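Local coordinates for L-isoleucine-4-hydroxylase (Bacillus thuringiensis, PDB 6LNH), which hydroxylates L-isoleucine to (4S)-4-hydroxy-L-isoleucine, using iron(II), 2-oxoglutarate, dioxygen and ascorbate, and also oxidises several related amino acids, at residues A69-K77 with I85-F93; D129-D140 with L241-E249. All coordinates share one frame; numbering follows the deposited sequence.

Interaction 1 (A69-K77 with I85-F93); sequences ARSYSRYIK and ILDNSNDYF
Arg-74 reaches along the 85-93 return and is held by it at three nitrogens. Its CG lies between the backbone N and the carbonyl carbon (chi1 53°), and the chain runs extended from there to NE, carrying the guanidinium to two aspartates. NH1 and NH2 grip Asp-91 end-on: NH1 gives a bond to its backbone O (2.8 Å), NH2 a salt bridge to OD1 (2.9 Å). Asp-87 lies alongside, and NE makes a salt bridge to its OD2 (3.2 Å) from above the carboxylate plane. Ser-89 O lies over one guanidinium face. Farther along, Tyr-92 turns a ring edge to the face of Tyr-72, centroids 5.2 Å apart. At the other end Leu-86 CD2 rests on the Tyr-75 ring, 4.0 Å from its centroid. Ile-76 and Ile-85 exchange two backbone bonds, and Asp-87 N continues to Arg-74 O.

In the second shell, Asp-87 OD1 accepts from Ser-89 N in an Asx turn, and Ser-89 OG meets Asp-91 OD2, so both carboxylates are steadied from within their own segment. Tyr-92 OH bonds Glu-174.

This is an antiparallel beta hairpin at the margin of the main sheet, whose second arm soon leaves the pairing for a loop clipped on by a salt-bridge network.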
loop_
_atom_site.group_PDB
_atom_site.type_symbol
_atom_site.label_atom_id
_atom_site.label_comp_id
_atom_site.label_asym_id
_atom_site.label_seq_id
_atom_site.Cartn_x
_atom_site.Cartn_y
_atom_site.Cartn_z
ATOM N N ALA C 69 -17.724 11.970 12.375
ATOM C CA ALA C 69 -18.193 13.375 12.432
ATOM C C ALA C 69 -18.840 13.729 11.089
ATOM O O ALA C 69 -18.389 13.185 10.071
ATOM C CB ALA C 69 -17.035 14.290 12.738
ATOM N N ARG C 70 -19.843 14.612 11.084
ATOM C CA ARG C 70 -20.525 14.938 9.804
ATOM C C ARG C 70 -21.263 16.280 9.869
ATOM O O ARG C 70 -21.505 16.784 10.977
ATOM C CB ARG C 70 -21.527 13.833 9.460
ATOM C CG ARG C 70 -22.707 13.753 10.417
ATOM C CD ARG C 70 -23.671 12.634 10.077
ATOM N NE ARG C 70 -24.259 12.790 8.756
ATOM C CZ ARG C 70 -24.485 11.788 7.915
ATOM N NH1 ARG C 70 -24.170 10.553 8.259
ATOM N NH2 ARG C 70 -25.022 12.024 6.733
ATOM N N SER C 71 -21.598 16.808 8.688
ATOM C CA SER C 71 -22.341 18.040 8.480
ATOM C C SER C 71 -23.307 17.800 7.333
ATOM O O SER C 71 -23.044 16.979 6.450
ATOM C CB SER C 71 -21.422 19.226 8.155
ATOM O OG SER C 71 -20.737 19.678 9.308
ATOM N N TYR C 72 -24.435 18.504 7.355
ATOM C CA TYR C 72 -25.474 18.269 6.367
ATOM C C TYR C 72 -26.089 19.589 5.930
ATOM O O TYR C 72 -26.350 20.468 6.755
ATOM C CB TYR C 72 -26.543 17.327 6.943
ATOM C CG TYR C 72 -27.809 17.163 6.128
ATOM C CD1 TYR C 72 -27.769 16.664 4.834
ATOM C CD2 TYR C 72 -29.051 17.461 6.676
ATOM C CE1 TYR C 72 -28.929 16.491 4.099
ATOM C CE2 TYR C 72 -30.215 17.293 5.950
ATOM C CZ TYR C 72 -30.148 16.809 4.661
ATOM O OH TYR C 72 -31.306 16.639 3.935
ATOM N N SER C 73 -26.315 19.711 4.624
ATOM C CA SER C 73 -27.068 20.814 4.050
ATOM C C SER C 73 -27.751 20.291 2.798
ATOM O O SER C 73 -27.321 19.298 2.204
ATOM C CB SER C 73 -26.169 22.013 3.722
ATOM O OG SER C 73 -25.674 22.621 4.904
ATOM N N ARG C 74 -28.823 20.967 2.394
ATOM C CA ARG C 74 -29.616 20.503 1.268
ATOM C C ARG C 74 -30.135 21.683 0.461
ATOM O O ARG C 74 -30.325 22.784 0.984
ATOM C CB ARG C 74 -30.790 19.628 1.731
ATOM C CG ARG C 74 -31.666 20.266 2.791
ATOM C CD ARG C 74 -32.933 19.456 2.997
ATOM N NE ARG C 74 -33.840 20.079 3.953
ATOM C CZ ARG C 74 -34.077 19.608 5.172
ATOM N NH1 ARG C 74 -33.480 18.498 5.585
ATOM N NH2 ARG C 74 -34.920 20.240 5.976
ATOM N N TYR C 75 -30.366 21.431 -0.822
ATOM C CA TYR C 75 -31.009 22.375 -1.719
ATOM C C TYR C 75 -32.406 21.871 -2.053
ATOM O O TYR C 75 -32.670 20.665 -2.033
ATOM C CB TYR C 75 -30.204 22.558 -3.009
ATOM C CG TYR C 75 -28.848 23.195 -2.808
ATOM C CD1 TYR C 75 -28.711 24.575 -2.730
ATOM C CD2 TYR C 75 -27.702 22.416 -2.704
ATOM C CE1 TYR C 75 -27.473 25.162 -2.549
ATOM C CE2 TYR C 75 -26.459 22.995 -2.523
ATOM C CZ TYR C 75 -26.351 24.368 -2.447
ATOM O OH TYR C 75 -25.116 24.947 -2.267
ATOM N N ILE C 76 -33.301 22.802 -2.368
ATOM C CA ILE C 76 -34.652 22.481 -2.815
ATOM C C ILE C 76 -34.786 22.914 -4.265
ATOM O O ILE C 76 -34.451 24.053 -4.614
ATOM C CB ILE C 76 -35.719 23.166 -1.942
ATOM C CG1 ILE C 76 -35.498 22.848 -0.464
ATOM C CG2 ILE C 76 -37.116 22.743 -2.378
ATOM C CD1 ILE C 76 -36.285 23.743 0.476
ATOM N N LYS C 77 -35.274 22.009 -5.107
ATOM C CA LYS C 77 -35.561 22.308 -6.507
ATOM C C LYS C 77 -37.061 22.128 -6.711
ATOM O O LYS C 77 -37.542 20.999 -6.844
ATOM C CB LYS C 77 -34.751 21.410 -7.438
ATOM C CG LYS C 77 -35.188 21.454 -8.897
ATOM C CD LYS C 77 -34.979 22.833 -9.501
ATOM C CE LYS C 77 -35.324 22.844 -10.982
ATOM N NZ LYS C 77 -36.779 22.625 -11.220
ATOM N N ILE C 85 -32.484 26.555 -4.183
ATOM C CA ILE C 85 -32.247 27.429 -2.999
ATOM C C ILE C 85 -31.691 26.597 -1.844
ATOM O O ILE C 85 -32.125 25.449 -1.673
ATOM C CB ILE C 85 -33.536 28.178 -2.616
ATOM C CG1 ILE C 85 -34.755 27.255 -2.650
ATOM C CG2 ILE C 85 -33.730 29.388 -3.514
ATOM C CD1 ILE C 85 -35.951 27.801 -1.913
ATOM N N LEU C 86 -30.748 27.176 -1.099
ATOM C CA LEU C 86 -30.141 26.505 0.075
ATOM C C LEU C 86 -31.166 26.529 1.211
ATOM O O LEU C 86 -31.492 27.629 1.680
ATOM C CB LEU C 86 -28.875 27.271 0.465
ATOM C CG LEU C 86 -27.926 26.538 1.409
ATOM C CD1 LEU C 86 -28.271 26.836 2.857
ATOM C CD2 LEU C 86 -27.956 25.042 1.150
ATOM N N ASP C 87 -31.661 25.359 1.616
ATOM C CA ASP C 87 -32.662 25.280 2.710
ATOM C C ASP C 87 -32.027 25.794 4.006
ATOM O O ASP C 87 -30.848 25.495 4.246
ATOM C CB ASP C 87 -33.210 23.860 2.861
ATOM C CG ASP C 87 -34.465 23.785 3.710
ATOM O OD1 ASP C 87 -34.609 24.626 4.614
ATOM O OD2 ASP C 87 -35.286 22.887 3.460
ATOM N N ASN C 88 -32.783 26.559 4.796
ATOM C CA ASN C 88 -32.257 27.085 6.083
ATOM C C ASN C 88 -32.428 26.001 7.150
ATOM O O ASN C 88 -31.747 26.069 8.186
ATOM C CB ASN C 88 -32.898 28.419 6.470
ATOM C CG ASN C 88 -34.374 28.299 6.779
ATOM O OD1 ASN C 88 -35.124 27.688 6.023
ATOM N ND2 ASN C 88 -34.798 28.885 7.886
ATOM N N SER C 89 -33.321 25.043 6.891
ATOM C CA SER C 89 -33.545 23.909 7.820
ATOM C C SER C 89 -32.610 22.764 7.427
ATOM O O SER C 89 -32.348 22.608 6.221
ATOM C CB SER C 89 -34.983 23.475 7.783
ATOM O OG SER C 89 -35.395 22.997 9.053
ATOM N N ASN C 90 -32.119 22.002 8.407
ATOM C CA ASN C 90 -31.208 20.872 8.091
ATOM C C ASN C 90 -31.580 19.661 8.954
ATOM O O ASN C 90 -30.667 18.999 9.472
ATOM C CB ASN C 90 -29.737 21.271 8.217
ATOM C CG ASN C 90 -29.267 21.302 9.653
ATOM O OD1 ASN C 90 -30.079 21.377 10.568
ATOM N ND2 ASN C 90 -27.964 21.225 9.856
ATOM N N ASP C 91 -32.878 19.392 9.102
ATOM C CA ASP C 91 -33.328 18.221 9.897
ATOM C C ASP C 91 -33.247 16.977 9.010
ATOM O O ASP C 91 -33.819 17.001 7.908
ATOM C CB ASP C 91 -34.732 18.430 10.466
ATOM C CG ASP C 91 -35.640 19.233 9.554
ATOM O OD1 ASP C 91 -35.718 18.893 8.359
ATOM O OD2 ASP C 91 -36.263 20.191 10.049
ATOM N N TYR C 92 -32.552 15.940 9.477
ATOM C CA TYR C 92 -32.404 14.688 8.693
ATOM C C TYR C 92 -33.039 13.530 9.469
ATOM O O TYR C 92 -32.453 13.096 10.467
ATOM C CB TYR C 92 -30.925 14.423 8.404
ATOM C CG TYR C 92 -30.659 13.262 7.483
ATOM C CD1 TYR C 92 -31.201 13.223 6.211
ATOM C CD2 TYR C 92 -29.868 12.201 7.884
ATOM C CE1 TYR C 92 -30.962 12.160 5.359
ATOM C CE2 TYR C 92 -29.620 11.129 7.043
ATOM C CZ TYR C 92 -30.171 11.107 5.776
ATOM O OH TYR C 92 -29.933 10.054 4.943
ATOM N N PHE C 93 -34.205 13.059 9.021
ATOM C CA PHE C 93 -34.882 11.935 9.716
ATOM C C PHE C 93 -34.436 10.593 9.132
ATOM O O PHE C 93 -34.560 10.384 7.915
ATOM C CB PHE C 93 -36.405 12.077 9.677
ATOM C CG PHE C 93 -37.126 11.033 10.490
ATOM C CD1 PHE C 93 -37.315 9.754 9.997
ATOM C CD2 PHE C 93 -37.595 11.322 11.761
ATOM C CE1 PHE C 93 -37.968 8.792 10.749
ATOM C CE2 PHE C 93 -38.248 10.358 12.512
ATOM C CZ PHE C 93 -38.433 9.095 12.006
#

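Interaction 2 (D129-D140 with L241-E249); sequences DTEFAFKTNIID and LLVTFSYKE
Phe-245 pushes its ring from strand 241-247 against helix 129-134, where Ala-133 CB sits over one face in a CH-pi contact, almost exactly above the centre and 3.6 Å from the centroid. The far end of the ring runs into the preceding helical turn: CZ comes to 3.4 Å from Thr-130 N, and CE2 to 3.5 Å from Thr-130 OG1, which lies at the ring edge and is bonded to Val-126 O. Asp-129 CB borders the same rim. With CG anti to its carbonyl carbon (chi1 -61°), Phe-245 leans beside its own backbone N, while Ile-139 CD1 closes over its CB at 4.0 Å.

Helix and strand axes pass 9.6 Å apart at 37°. The helix thus packs across one side of the main sheet of this cupin-type double-stranded beta-helix, the core fold of 2-oxoglutarate-dependent iron dioxygenases; Ile-147 of the neighbouring strand 145-156 touches both Phe-245 and Thr-130.

Tyr-247 makes the polar link. Its OH accepts from Asp-140 N (2.9 Å, 162° at the hydrogen), a donor lying in the plane of the phenol at its edge, and it also lies 3.3 Å from Asp-140 CB. The bond ties the chain beyond the helix to the end of the strand.

Asp-129 OD2 packs against Val-243 CG2 at 3.3 Å, while its polar partner is His-180 NE2. That hydrogen bond satisfies OD2 beside the aliphatic valine, and the carboxylate would probably be stabilised as an anion if the histidine is protonated.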
loop_
_atom_site.group_PDB
_atom_site.type_symbol
_atom_site.label_atom_id
_atom_site.label_comp_id
_atom_site.label_asym_id
_atom_site.label_seq_id
_atom_site.Cartn_x
_atom_site.Cartn_y
_atom_site.Cartn_z
ATOM N N ASP C 129 -23.650 15.987 -10.579
ATOM C CA ASP C 129 -24.508 14.960 -9.995
ATOM C C ASP C 129 -25.968 15.227 -10.325
ATOM O O ASP C 129 -26.723 14.303 -10.648
ATOM C CB ASP C 129 -24.314 14.904 -8.479
ATOM C CG ASP C 129 -22.911 14.494 -8.080
ATOM O OD1 ASP C 129 -22.132 14.088 -8.967
ATOM O OD2 ASP C 129 -22.592 14.576 -6.876
ATOM N N THR C 130 -26.379 16.495 -10.256
ATOM C CA THR C 130 -27.760 16.852 -10.560
ATOM C C THR C 130 -28.098 16.550 -12.013
ATOM O O THR C 130 -29.171 16.012 -12.310
ATOM C CB THR C 130 -27.999 18.327 -10.239
ATOM O OG1 THR C 130 -27.669 18.575 -8.867
ATOM C CG2 THR C 130 -29.450 18.687 -10.460
ATOM N N GLU C 131 -27.192 16.888 -12.933
ATOM C CA GLU C 131 -27.450 16.646 -14.347
ATOM C C GLU C 131 -27.503 15.154 -14.650
ATOM O O GLU C 131 -28.268 14.715 -15.516
ATOM C CB GLU C 131 -26.368 17.328 -15.188
ATOM C CG GLU C 131 -26.389 16.990 -16.672
ATOM C CD GLU C 131 -25.310 17.734 -17.444
ATOM O OE1 GLU C 131 -25.060 18.918 -17.127
ATOM O OE2 GLU C 131 -24.710 17.139 -18.366
ATOM N N PHE C 132 -26.712 14.356 -13.926
ATOM C CA PHE C 132 -26.776 12.906 -14.073
ATOM C C PHE C 132 -28.071 12.357 -13.490
ATOM O O PHE C 132 -28.728 11.512 -14.109
ATOM C CB PHE C 132 -25.550 12.271 -13.401
ATOM C CG PHE C 132 -25.461 10.760 -13.536
ATOM C CD1 PHE C 132 -26.412 9.914 -12.974
ATOM C CD2 PHE C 132 -24.397 10.188 -14.210
ATOM C CE1 PHE C 132 -26.313 8.546 -13.104
ATOM C CE2 PHE C 132 -24.289 8.815 -14.337
ATOM C CZ PHE C 132 -25.250 7.993 -13.782
ATOM N N ALA C 133 -28.461 12.831 -12.308
ATOM C CA ALA C 133 -29.671 12.320 -11.674
ATOM C C ALA C 133 -30.901 12.602 -12.526
ATOM O O ALA C 133 -31.762 11.732 -12.700
ATOM C CB ALA C 133 -29.829 12.926 -10.278
ATOM N N PHE C 134 -30.999 13.819 -13.066
ATOM C CA PHE C 134 -32.133 14.200 -13.902
ATOM C C PHE C 134 -32.218 13.426 -15.210
ATOM O O PHE C 134 -33.310 13.311 -15.771
ATOM C CB PHE C 134 -32.079 15.697 -14.184
ATOM C CG PHE C 134 -32.473 16.525 -13.010
ATOM C CD1 PHE C 134 -33.132 15.940 -11.945
ATOM C CD2 PHE C 134 -32.188 17.876 -12.959
ATOM C CE1 PHE C 134 -33.502 16.680 -10.857
ATOM C CE2 PHE C 134 -32.563 18.627 -11.864
ATOM C CZ PHE C 134 -33.219 18.025 -10.808
ATOM N N LYS C 135 -31.110 12.914 -15.729
ATOM C CA LYS C 135 -31.178 12.153 -16.970
ATOM C C LYS C 135 -31.433 10.669 -16.742
ATOM O O LYS C 135 -31.427 9.900 -17.710
ATOM C CB LYS C 135 -29.913 12.382 -17.805
ATOM C CG LYS C 135 -29.764 13.861 -18.170
ATOM C CD LYS C 135 -28.390 14.246 -18.689
ATOM C CE LYS C 135 -28.509 15.208 -19.870
ATOM N NZ LYS C 135 -29.342 14.653 -20.976
ATOM N N THR C 136 -31.675 10.255 -15.502
ATOM C CA THR C 136 -32.140 8.902 -15.256
ATOM C C THR C 136 -33.667 8.874 -15.286
ATOM O O THR C 136 -34.332 9.881 -15.033
ATOM C CB THR C 136 -31.626 8.393 -13.906
ATOM O OG1 THR C 136 -32.270 9.102 -12.843
ATOM C CG2 THR C 136 -30.123 8.599 -13.788
ATOM N N ASN C 137 -34.220 7.699 -15.593
ATOM C CA ASN C 137 -35.651 7.455 -15.429
ATOM C C ASN C 137 -36.039 7.188 -13.979
ATOM O O ASN C 137 -37.233 7.061 -13.685
ATOM C CB ASN C 137 -36.126 6.322 -16.355
ATOM C CG ASN C 137 -35.443 4.987 -16.088
ATOM O OD1 ASN C 137 -34.797 4.786 -15.061
ATOM N ND2 ASN C 137 -35.587 4.060 -17.033
ATOM N N ILE C 138 -35.057 7.084 -13.079
ATOM C CA ILE C 138 -35.335 6.820 -11.670
ATOM C C ILE C 138 -35.985 8.029 -11.004
ATOM O O ILE C 138 -36.912 7.884 -10.198
ATOM C CB ILE C 138 -34.055 6.393 -10.921
ATOM C CG1 ILE C 138 -33.484 5.077 -11.460
ATOM C CG2 ILE C 138 -34.335 6.222 -9.445
ATOM C CD1 ILE C 138 -32.628 5.208 -12.665
ATOM N N ILE C 139 -35.524 9.232 -11.326
ATOM C CA ILE C 139 -35.990 10.437 -10.650
ATOM C C ILE C 139 -37.196 10.968 -11.410
ATOM O O ILE C 139 -37.106 11.295 -12.599
ATOM C CB ILE C 139 -34.877 11.493 -10.560
ATOM C CG1 ILE C 139 -33.842 11.085 -9.510
ATOM C CG2 ILE C 139 -35.457 12.869 -10.238
ATOM C CD1 ILE C 139 -34.339 11.173 -8.085
ATOM N N ASP C 140 -38.329 11.045 -10.720
ATOM C CA ASP C 140 -39.562 11.538 -11.316
ATOM C C ASP C 140 -39.523 13.059 -11.288
ATOM O O ASP C 140 -39.609 13.677 -10.221
ATOM C CB ASP C 140 -40.757 10.969 -10.555
ATOM C CG ASP C 140 -42.070 11.609 -10.946
ATOM O OD1 ASP C 140 -42.288 11.865 -12.150
ATOM O OD2 ASP C 140 -42.896 11.833 -10.038
ATOM N N LEU C 241 -17.918 12.835 0.676
ATOM C CA LEU C 241 -19.012 13.737 0.339
ATOM C C LEU C 241 -20.116 12.922 -0.314
ATOM O O LEU C 241 -19.880 12.258 -1.329
ATOM C CB LEU C 241 -18.552 14.857 -0.598
ATOM C CG LEU C 241 -19.675 15.804 -1.029
ATOM C CD1 LEU C 241 -20.149 16.656 0.144
ATOM C CD2 LEU C 241 -19.241 16.676 -2.197
ATOM N N LEU C 242 -21.317 12.983 0.252
ATOM C CA LEU C 242 -22.491 12.344 -0.326
ATOM C C LEU C 242 -23.406 13.405 -0.921
ATOM O O LEU C 242 -23.690 14.419 -0.275
ATOM C CB LEU C 242 -23.254 11.527 0.719
ATOM C CG LEU C 242 -22.607 10.291 1.343
ATOM C CD1 LEU C 242 -23.390 9.866 2.577
ATOM C CD2 LEU C 242 -22.548 9.154 0.337
ATOM N N VAL C 243 -23.864 13.170 -2.148
ATOM C CA VAL C 243 -24.857 14.016 -2.800
ATOM C C VAL C 243 -26.043 13.123 -3.137
ATOM O O VAL C 243 -25.950 12.263 -4.022
ATOM C CB VAL C 243 -24.303 14.713 -4.049
ATOM C CG1 VAL C 243 -25.332 15.683 -4.605
ATOM C CG2 VAL C 243 -23.008 15.446 -3.719
ATOM N N THR C 244 -27.154 13.324 -2.434
ATOM C CA THR C 244 -28.336 12.482 -2.546
ATOM C C THR C 244 -29.492 13.241 -3.183
ATOM O O THR C 244 -29.615 14.461 -3.036
ATOM C CB THR C 244 -28.763 11.957 -1.173
ATOM O OG1 THR C 244 -29.358 13.020 -0.419
ATOM C CG2 THR C 244 -27.558 11.418 -0.414
ATOM N N PHE C 245 -30.331 12.504 -3.910
ATOM C CA PHE C 245 -31.515 13.051 -4.561
ATOM C C PHE C 245 -32.747 12.300 -4.072
ATOM O O PHE C 245 -32.865 11.088 -4.290
ATOM C CB PHE C 245 -31.376 12.970 -6.084
ATOM C CG PHE C 245 -30.204 13.746 -6.617
ATOM C CD1 PHE C 245 -28.910 13.263 -6.483
ATOM C CD2 PHE C 245 -30.392 14.974 -7.227
ATOM C CE1 PHE C 245 -27.832 13.981 -6.954
ATOM C CE2 PHE C 245 -29.316 15.696 -7.703
ATOM C CZ PHE C 245 -28.035 15.198 -7.566
ATOM N N SER C 246 -33.657 13.019 -3.411
ATOM C CA SER C 246 -34.908 12.450 -2.922
ATOM C C SER C 246 -36.023 13.485 -3.038
ATOM O O SER C 246 -35.786 14.660 -3.327
ATOM C CB SER C 246 -34.770 11.944 -1.480
ATOM O OG SER C 246 -34.448 13.001 -0.595
ATOM N N TYR C 247 -37.255 13.024 -2.823
ATOM C CA TYR C 247 -38.451 13.842 -2.991
ATOM C C TYR C 247 -38.762 14.651 -1.740
ATOM O O TYR C 247 -38.553 14.188 -0.615
ATOM C CB TYR C 247 -39.655 12.965 -3.331
ATOM C CG TYR C 247 -39.454 12.155 -4.580
ATOM C CD1 TYR C 247 -39.061 12.768 -5.759
ATOM C CD2 TYR C 247 -39.653 10.781 -4.585
ATOM C CE1 TYR C 247 -38.873 12.039 -6.911
ATOM C CE2 TYR C 247 -39.468 10.041 -5.736
ATOM C CZ TYR C 247 -39.076 10.677 -6.895
ATOM O OH TYR C 247 -38.889 9.951 -8.047
ATOM N N LYS C 248 -39.259 15.874 -1.951
ATOM C CA LYS C 248 -39.590 16.760 -0.836
ATOM C C LYS C 248 -40.809 16.278 -0.054
ATOM O O LYS C 248 -40.859 16.417 1.174
ATOM C CB LYS C 248 -39.841 18.175 -1.348
ATOM C CG LYS C 248 -39.927 19.217 -0.253
ATOM C CD LYS C 248 -39.750 20.612 -0.815
ATOM C CE LYS C 248 -39.613 21.630 0.301
ATOM N NZ LYS C 248 -40.903 21.826 1.016
ATOM N N GLU C 249 -41.790 15.699 -0.737
ATOM C CA GLU C 249 -42.988 15.193 -0.065
ATOM C C GLU C 249 -43.731 14.183 -0.932
ATOM O O GLU C 249 -43.466 12.981 -0.870
ATOM C CB GLU C 249 -43.917 16.363 0.290
ATOM C CG GLU C 249 -44.598 16.275 1.649
ATOM C CD GLU C 249 -45.794 17.206 1.757
ATOM O OE1 GLU C 249 -46.530 17.353 0.758
ATOM O OE2 GLU C 249 -45.997 17.797 2.840
#

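Interactions 1 and 2 lie 15 Å apart, centre to centre, on the same antiparallel sheet. Strand 145-156 separates strand 68-77 of the hairpin from strand 236-247 and serves both: Arg-74 and Ile-76 touch its Ile-146, while His-150 stacks on Tyr-72, meets Tyr-92 edge-to-face and bonds through its backbone to Leu-242. The two contacts also touch directly, where Ile-76 CG2 meets Lys-248 CD at 3.7 Å. The iron site of His-170, Asp-172 and His-223 is nearer interaction 1: the Tyr-92 side chain is about 9 Å from the metal and about 7 Å from the side chain of Asp-172. The side chain of Val-243 is about 13 Å from the bound iron ion.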